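Local coordinates for protein O-phospho-L-seryl-tRNA:Cys-tRNA synthase (Methanocaldococcus jannaschii DSM 2661, PDB 5X6B) that probably converts O-phosphoserine carried on a tRNA into cysteine, using a pyridoxal phosphate cofactor held on a lysine, at residues 130-144 and 153-166. Sequence-based numbering, arbitrary orientation.
Sequences MHAICKEGDYVVLDK and AAERAKLNVAEVGY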
ATOM      1  N   MET B 130      -4.558   5.029  24.604  1.00 59.23           N
ATOM      2  CA  MET B 130      -5.093   6.100  25.434  1.00 59.03           C
ATOM      3  C   MET B 130      -6.581   5.893  25.680  1.00 78.52           C
ATOM      4  O   MET B 130      -7.129   6.362  26.678  1.00 74.04           O
ATOM      5  CB  MET B 130      -4.867   7.463  24.780  1.00 46.56           C
ATOM      6  CG  MET B 130      -3.459   7.999  24.893  1.00 44.74           C
ATOM      7  SD  MET B 130      -3.354   9.644  24.161  1.00 58.17           S
ATOM      8  CE  MET B 130      -1.597   9.975  24.311  1.00 55.37           C
ATOM      9  N   HIS B 131      -7.227   5.187  24.759  1.00 70.85           N
ATOM     10  CA  HIS B 131      -8.672   5.021  24.797  1.00 64.39           C
ATOM     11  C   HIS B 131      -9.074   3.735  25.509  1.00 69.24           C
ATOM     12  O   HIS B 131     -10.154   3.654  26.095  1.00 86.63           O
ATOM     13  CB  HIS B 131      -9.234   5.037  23.373  1.00 67.36           C
ATOM     14  CG  HIS B 131     -10.728   5.042  23.309  1.00 69.34           C
ATOM     15  ND1 HIS B 131     -11.471   3.883  23.232  1.00 66.84           N
ATOM     16  CD2 HIS B 131     -11.615   6.062  23.302  1.00 49.47           C
ATOM     17  CE1 HIS B 131     -12.755   4.190  23.188  1.00 62.29           C
ATOM     18  NE2 HIS B 131     -12.871   5.506  23.230  1.00 63.43           N
ATOM     19  N   ALA B 132      -8.197   2.737  25.470  1.00 71.55           N
ATOM     20  CA  ALA B 132      -8.524   1.412  25.987  1.00 75.26           C
ATOM     21  C   ALA B 132      -7.808   1.068  27.293  1.00 80.02           C
ATOM     22  O   ALA B 132      -8.133   0.070  27.937  1.00 81.71           O
ATOM     23  CB  ALA B 132      -8.211   0.360  24.940  1.00 62.61           C
ATOM     24  N   ILE B 133      -6.829   1.880  27.679  1.00 77.92           N
ATOM     25  CA  ILE B 133      -6.065   1.615  28.895  1.00 76.37           C
ATOM     26  C   ILE B 133      -6.361   2.671  29.949  1.00 65.40           C
ATOM     27  O   ILE B 133      -6.719   2.351  31.078  1.00 69.24           O
ATOM     28  CB  ILE B 133      -4.547   1.574  28.619  1.00 74.33           C
ATOM     29  CG1 ILE B 133      -4.244   0.602  27.475  1.00 65.34           C
ATOM     30  CG2 ILE B 133      -3.777   1.195  29.875  1.00 65.41           C
ATOM     31  CD1 ILE B 133      -4.758  -0.803  27.712  1.00 70.39           C
ATOM     32  N   CYS B 134      -6.217   3.932  29.564  1.00 61.98           N
ATOM     33  CA  CYS B 134      -6.553   5.037  30.442  1.00 69.41           C
ATOM     34  C   CYS B 134      -8.061   5.192  30.578  1.00 77.61           C
ATOM     35  O   CYS B 134      -8.816   4.849  29.669  1.00 73.82           O
ATOM     36  CB  CYS B 134      -5.944   6.338  29.921  1.00 62.27           C
ATOM     37  SG  CYS B 134      -4.186   6.216  29.561  1.00 78.52           S
ATOM     38  N   LYS B 135      -8.492   5.700  31.728  1.00 85.97           N
ATOM     39  CA  LYS B 135      -9.877   6.101  31.915  1.00 62.70           C
ATOM     40  C   LYS B 135      -9.940   7.619  31.798  1.00 71.76           C
ATOM     41  O   LYS B 135      -8.962   8.299  32.101  1.00 71.90           O
ATOM     42  CB  LYS B 135     -10.413   5.614  33.263  1.00 73.05           C
ATOM     43  CG  LYS B 135     -11.410   4.461  33.152  1.00 79.66           C
ATOM     44  CD  LYS B 135     -12.390   4.678  31.997  1.00 90.99           C
ATOM     45  CE  LYS B 135     -13.458   3.590  31.945  1.00 94.98           C
ATOM     46  NZ  LYS B 135     -12.924   2.293  31.438  1.00 98.88           N
ATOM     47  N   GLU B 136     -11.076   8.146  31.343  1.00 74.01           N
ATOM     48  CA  GLU B 136     -11.178   9.569  31.008  1.00 74.45           C
ATOM     49  C   GLU B 136     -10.809  10.475  32.180  1.00 81.13           C
ATOM     50  O   GLU B 136     -11.185  10.220  33.323  1.00 83.68           O
ATOM     51  CB  GLU B 136     -12.590   9.912  30.512  1.00 92.21           C
ATOM     52  CG  GLU B 136     -13.699   8.979  30.993  1.00105.66           C
ATOM     53  CD  GLU B 136     -15.003   9.189  30.230  1.00115.28           C
ATOM     54  OE1 GLU B 136     -15.113  10.201  29.506  1.00110.23           O
ATOM     55  OE2 GLU B 136     -15.917   8.346  30.350  1.00111.93           O
ATOM     56  N   GLY B 137     -10.069  11.535  31.884  1.00 76.06           N
ATOM     57  CA  GLY B 137      -9.633  12.459  32.914  1.00 71.87           C
ATOM     58  C   GLY B 137      -8.238  12.158  33.426  1.00 72.10           C
ATOM     59  O   GLY B 137      -7.624  12.997  34.087  1.00 82.46           O
ATOM     60  N   ASP B 138      -7.735  10.963  33.123  1.00 75.98           N
ATOM     61  CA  ASP B 138      -6.378  10.586  33.520  1.00 69.41           C
ATOM     62  C   ASP B 138      -5.332  11.526  32.932  1.00 64.79           C
ATOM     63  O   ASP B 138      -5.589  12.256  31.973  1.00 60.57           O
ATOM     64  CB  ASP B 138      -6.058   9.150  33.101  1.00 66.76           C
ATOM     65  CG  ASP B 138      -6.674   8.118  34.024  1.00 79.46           C
ATOM     66  OD1 ASP B 138      -7.232   8.511  35.070  1.00 95.81           O
ATOM     67  OD2 ASP B 138      -6.590   6.911  33.702  1.00 75.74           O
ATOM     68  N   TYR B 139      -4.148  11.505  33.523  1.00 64.73           N
ATOM     69  CA  TYR B 139      -3.055  12.320  33.032  1.00 67.38           C
ATOM     70  C   TYR B 139      -2.087  11.464  32.231  1.00 72.15           C
ATOM     71  O   TYR B 139      -1.724  10.360  32.648  1.00 70.86           O
ATOM     72  CB  TYR B 139      -2.331  13.019  34.189  1.00 78.96           C
ATOM     73  CG  TYR B 139      -2.857  14.408  34.490  1.00 72.56           C
ATOM     74  CD1 TYR B 139      -2.203  15.537  34.013  1.00 60.28           C
ATOM     75  CD2 TYR B 139      -4.011  14.591  35.242  1.00 73.33           C
ATOM     76  CE1 TYR B 139      -2.678  16.809  34.279  1.00 71.70           C
ATOM     77  CE2 TYR B 139      -4.495  15.863  35.509  1.00 67.26           C
ATOM     78  CZ  TYR B 139      -3.824  16.966  35.029  1.00 66.05           C
ATOM     79  OH  TYR B 139      -4.303  18.229  35.295  1.00 71.47           O
ATOM     80  N   VAL B 140      -1.708  11.965  31.060  1.00 55.87           N
ATOM     81  CA  VAL B 140      -0.645  11.360  30.271  1.00 69.83           C
ATOM     82  C   VAL B 140       0.649  12.118  30.523  1.00 55.74           C
ATOM     83  O   VAL B 140       0.720  13.330  30.310  1.00 61.64           O
ATOM     84  CB  VAL B 140      -0.964  11.366  28.758  1.00 69.96           C
ATOM     85  CG1 VAL B 140       0.267  10.983  27.951  1.00 50.17           C
ATOM     86  CG2 VAL B 140      -2.111  10.424  28.454  1.00 65.28           C
ATOM     87  N   VAL B 141       1.669  11.408  30.991  1.00 59.64           N
ATOM     88  CA  VAL B 141       2.960  12.038  31.245  1.00 70.53           C
ATOM     89  C   VAL B 141       3.901  11.787  30.068  1.00 66.01           C
ATOM     90  O   VAL B 141       4.258  10.644  29.783  1.00 58.42           O
ATOM     91  CB  VAL B 141       3.589  11.523  32.555  1.00 70.23           C
ATOM     92  CG1 VAL B 141       4.954  12.148  32.773  1.00 70.24           C
ATOM     93  CG2 VAL B 141       2.672  11.827  33.733  1.00 66.46           C
ATOM     94  N   LEU B 142       4.283  12.865  29.385  1.00 59.06           N
ATOM     95  CA  LEU B 142       5.118  12.781  28.189  1.00 61.19           C
ATOM     96  C   LEU B 142       6.219  13.838  28.189  1.00 68.69           C
ATOM     97  O   LEU B 142       6.144  14.821  28.928  1.00 59.61           O
ATOM     98  CB  LEU B 142       4.259  12.918  26.926  1.00 59.45           C
ATOM     99  CG  LEU B 142       3.193  14.024  26.847  1.00 58.25           C
ATOM    100  CD1 LEU B 142       3.783  15.396  26.540  1.00 48.75           C
ATOM    101  CD2 LEU B 142       2.137  13.676  25.810  1.00 54.05           C
ATOM    102  N   ASP B 143       7.234  13.640  27.351  1.00 61.34           N
ATOM    103  CA  ASP B 143       8.329  14.603  27.226  1.00 65.31           C
ATOM    104  C   ASP B 143       7.869  15.875  26.518  1.00 42.61           C
ATOM    105  O   ASP B 143       6.866  15.873  25.819  1.00 52.22           O
ATOM    106  CB  ASP B 143       9.516  13.985  26.476  1.00 65.78           C
ATOM    107  CG  ASP B 143       9.143  13.497  25.085  1.00 59.06           C
ATOM    108  OD1 ASP B 143       7.984  13.086  24.878  1.00 81.38           O
ATOM    109  OD2 ASP B 143      10.011  13.533  24.190  1.00 88.50           O
ATOM    110  N   LYS B 144       8.614  16.958  26.694  1.00 53.37           N
ATOM    111  CA  LYS B 144       8.255  18.235  26.087  1.00 60.22           C
ATOM    112  C   LYS B 144       8.558  18.268  24.592  1.00 67.90           C
ATOM    113  O   LYS B 144       8.130  19.182  23.886  1.00 78.85           O
ATOM    114  CB  LYS B 144       8.980  19.382  26.797  1.00 66.77           C
ATOM    115  CG  LYS B 144       8.040  20.418  27.383  1.00 76.51           C
ATOM    116  CD  LYS B 144       8.779  21.571  28.041  1.00 86.24           C
ATOM    117  CE  LYS B 144       8.480  21.611  29.536  1.00 93.20           C
ATOM    118  NZ  LYS B 144       8.873  22.899  30.177  1.00 84.31           N
ATOM    119  N   ALA B 153      -4.094  13.253  20.313  1.00 56.82           N
ATOM    120  CA  ALA B 153      -4.693  11.961  20.626  1.00 61.08           C
ATOM    121  C   ALA B 153      -5.166  11.925  22.075  1.00 66.15           C
ATOM    122  O   ALA B 153      -6.174  11.292  22.387  1.00 60.37           O
ATOM    123  CB  ALA B 153      -3.712  10.826  20.359  1.00 40.06           C
ATOM    124  N   ALA B 154      -4.434  12.603  22.955  1.00 67.41           N
ATOM    125  CA  ALA B 154      -4.813  12.671  24.364  1.00 70.64           C
ATOM    126  C   ALA B 154      -6.102  13.460  24.541  1.00 67.76           C
ATOM    127  O   ALA B 154      -7.008  13.038  25.263  1.00 57.89           O
ATOM    128  CB  ALA B 154      -3.698  13.281  25.185  1.00 59.70           C
ATOM    129  N   GLU B 155      -6.179  14.602  23.868  1.00 60.57           N
ATOM    130  CA  GLU B 155      -7.378  15.422  23.891  1.00 59.61           C
ATOM    131  C   GLU B 155      -8.567  14.635  23.338  1.00 67.02           C
ATOM    132  O   GLU B 155      -9.685  14.762  23.831  1.00 67.45           O
ATOM    133  CB  GLU B 155      -7.154  16.711  23.097  1.00 60.28           C
ATOM    134  CG  GLU B 155      -8.253  17.748  23.258  1.00 60.46           C
ATOM    135  CD  GLU B 155      -7.855  19.107  22.706  1.00 81.76           C
ATOM    136  OE1 GLU B 155      -6.662  19.287  22.377  1.00 83.51           O
ATOM    137  OE2 GLU B 155      -8.730  19.994  22.605  1.00 83.14           O
ATOM    138  N   ARG B 156      -8.318  13.803  22.332  1.00 69.62           N
ATOM    139  CA  ARG B 156      -9.383  12.994  21.752  1.00 64.84           C
ATOM    140  C   ARG B 156      -9.810  11.891  22.713  1.00 70.05           C
ATOM    141  O   ARG B 156     -10.981  11.516  22.757  1.00 74.46           O
ATOM    142  CB  ARG B 156      -8.953  12.380  20.419  1.00 67.53           C
ATOM    143  CG  ARG B 156     -10.127  11.851  19.609  1.00 75.73           C
ATOM    144  CD  ARG B 156      -9.704  11.192  18.308  1.00 65.71           C
ATOM    145  NE  ARG B 156     -10.864  10.842  17.490  1.00 70.47           N
ATOM    146  CZ  ARG B 156     -10.814  10.096  16.391  1.00 75.39           C
ATOM    147  NH1 ARG B 156      -9.656   9.600  15.973  1.00 74.10           N
ATOM    148  NH2 ARG B 156     -11.924   9.835  15.714  1.00 69.79           N
ATOM    149  N   ALA B 157      -8.862  11.372  23.483  1.00 58.22           N
ATOM    150  CA  ALA B 157      -9.175  10.349  24.471  1.00 58.59           C
ATOM    151  C   ALA B 157      -9.630  11.002  25.773  1.00 72.57           C
ATOM    152  O   ALA B 157      -9.788  10.329  26.796  1.00 55.55           O
ATOM    153  CB  ALA B 157      -7.980   9.447  24.713  1.00 54.83           C
ATOM    154  N   LYS B 158      -9.844  12.317  25.714  1.00 54.59           N
ATOM    155  CA  LYS B 158     -10.287  13.097  26.865  1.00 69.84           C
ATOM    156  C   LYS B 158      -9.377  12.857  28.062  1.00 61.66           C
ATOM    157  O   LYS B 158      -9.838  12.558  29.161  1.00 73.71           O
ATOM    158  CB  LYS B 158     -11.739  12.760  27.212  1.00 74.25           C
ATOM    159  CG  LYS B 158     -12.720  13.104  26.102  1.00 62.91           C
ATOM    160  CD  LYS B 158     -14.133  12.700  26.468  1.00 83.56           C
ATOM    161  CE  LYS B 158     -15.138  13.241  25.462  1.00104.37           C
ATOM    162  NZ  LYS B 158     -14.864  12.764  24.081  1.00 90.78           N
ATOM    163  N   LEU B 159      -8.077  12.971  27.821  1.00 65.46           N
ATOM    164  CA  LEU B 159      -7.079  12.804  28.863  1.00 63.96           C
ATOM    165  C   LEU B 159      -6.346  14.112  29.097  1.00 67.88           C
ATOM    166  O   LEU B 159      -6.306  14.978  28.219  1.00 58.69           O
ATOM    167  CB  LEU B 159      -6.083  11.705  28.492  1.00 56.65           C
ATOM    168  CG  LEU B 159      -6.666  10.301  28.351  1.00 66.57           C
ATOM    169  CD1 LEU B 159      -5.573   9.303  28.004  1.00 61.26           C
ATOM    170  CD2 LEU B 159      -7.383   9.893  29.627  1.00 59.60           C
ATOM    171  N   ASN B 160      -5.773  14.251  30.286  1.00 72.21           N
ATOM    172  CA  ASN B 160      -4.964  15.415  30.614  1.00 74.45           C
ATOM    173  C   ASN B 160      -3.490  15.132  30.348  1.00 71.79           C
ATOM    174  O   ASN B 160      -3.071  13.972  30.301  1.00 63.48           O
ATOM    175  CB  ASN B 160      -5.183  15.824  32.068  1.00 74.36           C
ATOM    176  CG  ASN B 160      -6.595  16.307  32.327  1.00 62.00           C
ATOM    177  OD1 ASN B 160      -6.915  17.471  32.092  1.00 65.44           O
ATOM    178  ND2 ASN B 160      -7.450  15.412  32.810  1.00 61.37           N
ATOM    179  N   VAL B 161      -2.705  16.188  30.166  1.00 65.36           N
ATOM    180  CA  VAL B 161      -1.309  16.025  29.767  1.00 70.50           C
ATOM    181  C   VAL B 161      -0.353  16.883  30.585  1.00 66.82           C
ATOM    182  O   VAL B 161      -0.569  18.085  30.760  1.00 57.86           O
ATOM    183  CB  VAL B 161      -1.117  16.361  28.265  1.00 63.25           C
ATOM    184  CG1 VAL B 161       0.357  16.407  27.908  1.00 59.86           C
ATOM    185  CG2 VAL B 161      -1.843  15.351  27.394  1.00 63.31           C
ATOM    186  N   ALA B 162       0.709  16.256  31.082  1.00 67.46           N
ATOM    187  CA  ALA B 162       1.789  16.974  31.747  1.00 67.52           C
ATOM    188  C   ALA B 162       3.120  16.698  31.041  1.00 74.75           C
ATOM    189  O   ALA B 162       3.395  15.566  30.634  1.00 65.86           O
ATOM    190  CB  ALA B 162       1.867  16.582  33.210  1.00 68.25           C
ATOM    191  N   GLU B 163       3.941  17.735  30.907  1.00 66.72           N
ATOM    192  CA  GLU B 163       5.194  17.639  30.163  1.00 58.64           C
ATOM    193  C   GLU B 163       6.420  17.469  31.059  1.00 65.27           C
ATOM    194  O   GLU B 163       6.617  18.223  32.011  1.00 66.77           O
ATOM    195  CB  GLU B 163       5.376  18.878  29.281  1.00 53.41           C
ATOM    196  CG  GLU B 163       4.331  19.016  28.182  1.00 59.32           C
ATOM    197  CD  GLU B 163       4.400  20.352  27.469  1.00 65.78           C
ATOM    198  OE1 GLU B 163       5.009  21.294  28.018  1.00 77.44           O
ATOM    199  OE2 GLU B 163       3.847  20.460  26.354  1.00 75.06           O
ATOM    200  N   VAL B 164       7.240  16.470  30.741  1.00 69.57           N
ATOM    201  CA  VAL B 164       8.548  16.314  31.369  1.00 57.61           C
ATOM    202  C   VAL B 164       9.552  17.198  30.638  1.00 50.46           C
ATOM    203  O   VAL B 164       9.687  17.116  29.421  1.00 73.14           O
ATOM    204  CB  VAL B 164       9.027  14.855  31.348  1.00 64.73           C
ATOM    205  CG1 VAL B 164      10.467  14.764  31.817  1.00 52.88           C
ATOM    206  CG2 VAL B 164       8.122  13.988  32.206  1.00 62.66           C
ATOM    207  N   GLY B 165      10.251  18.045  31.385  1.00 59.91           N
ATOM    208  CA  GLY B 165      11.062  19.092  30.792  1.00 59.46           C
ATOM    209  C   GLY B 165      12.468  18.708  30.367  1.00 69.65           C
ATOM    210  O   GLY B 165      12.858  17.539  30.395  1.00 68.46           O
ATOM    211  N   TYR B 166      13.231  19.722  29.976  1.00 59.04           N
ATOM    212  CA  TYR B 166      14.579  19.538  29.465  1.00 62.59           C
ATOM    213  C   TYR B 166      15.639  19.366  30.548  1.00 71.62           C
ATOM    214  O   TYR B 166      15.585  20.002  31.599  1.00 77.94           O
ATOM    215  CB  TYR B 166      14.967  20.725  28.583  1.00 68.40           C
ATOM    216  CG  TYR B 166      14.123  20.862  27.342  1.00 83.10           C
ATOM    217  CD1 TYR B 166      14.362  20.070  26.226  1.00 59.90           C
ATOM    218  CD2 TYR B 166      13.089  21.786  27.283  1.00 74.85           C
ATOM    219  CE1 TYR B 166      13.594  20.193  25.087  1.00 74.42           C
ATOM    220  CE2 TYR B 166      12.314  21.917  26.148  1.00 93.06           C
ATOM    221  CZ  TYR B 166      12.571  21.120  25.053  1.00 80.17           C
ATOM    222  OH  TYR B 166      11.799  21.253  23.922  1.00 77.32           O
TER
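One face of the Tyr139 ring lies against Asn160: Asn160 CB sits over the ring centre, 3.3 Å from the centroid in a CH-pi contact, while the backbone N of Ala162 stands at the ring's edge. The two residues open the parallel pairing of a beta-alpha-beta unit, in which strand 160-166, outermost in the chain's large sheet, lies beside strand 139-143, and helix 148-156 makes the crossover. The amide of Asn160 is turned 22° from the ring plane, and its ND2 bonds Gly137 O at 2.7 Å, donating from above that carbonyl's plane. An asparagine thus suits the place twice, its methylene packing on the ring and its amide tying down the turn of residues 135-138. An alanine in place of Tyr139 would probably strip Asn160 CB of the ring face it packs on, leaving the amide held by its bond to Gly137 O with less to fix its rotation. Backbone bonds alternate regularly from Asp138 O to Val164, with strand axes 25° apart. On the sheet face carrying Val140 and Leu142, Leu142 CD1 meets Val161 CG1 at 3.8 Å. Helix 148-156 ends in a Schellman motif with Lys158 at positive phi, and Lys158 O accepts a bond from Gly137 N. At Gly137, also of positive phi, any side chain would collide with the carbonyl oxygen of Glu136. Leu159 fits because its methyls diverge: CD2 lies against the turn, and CD1 packs against Met130, Val140 and Cys134. Small alanines let Met130 in close, and its SD lies 3.8 Å from Ala154 CB.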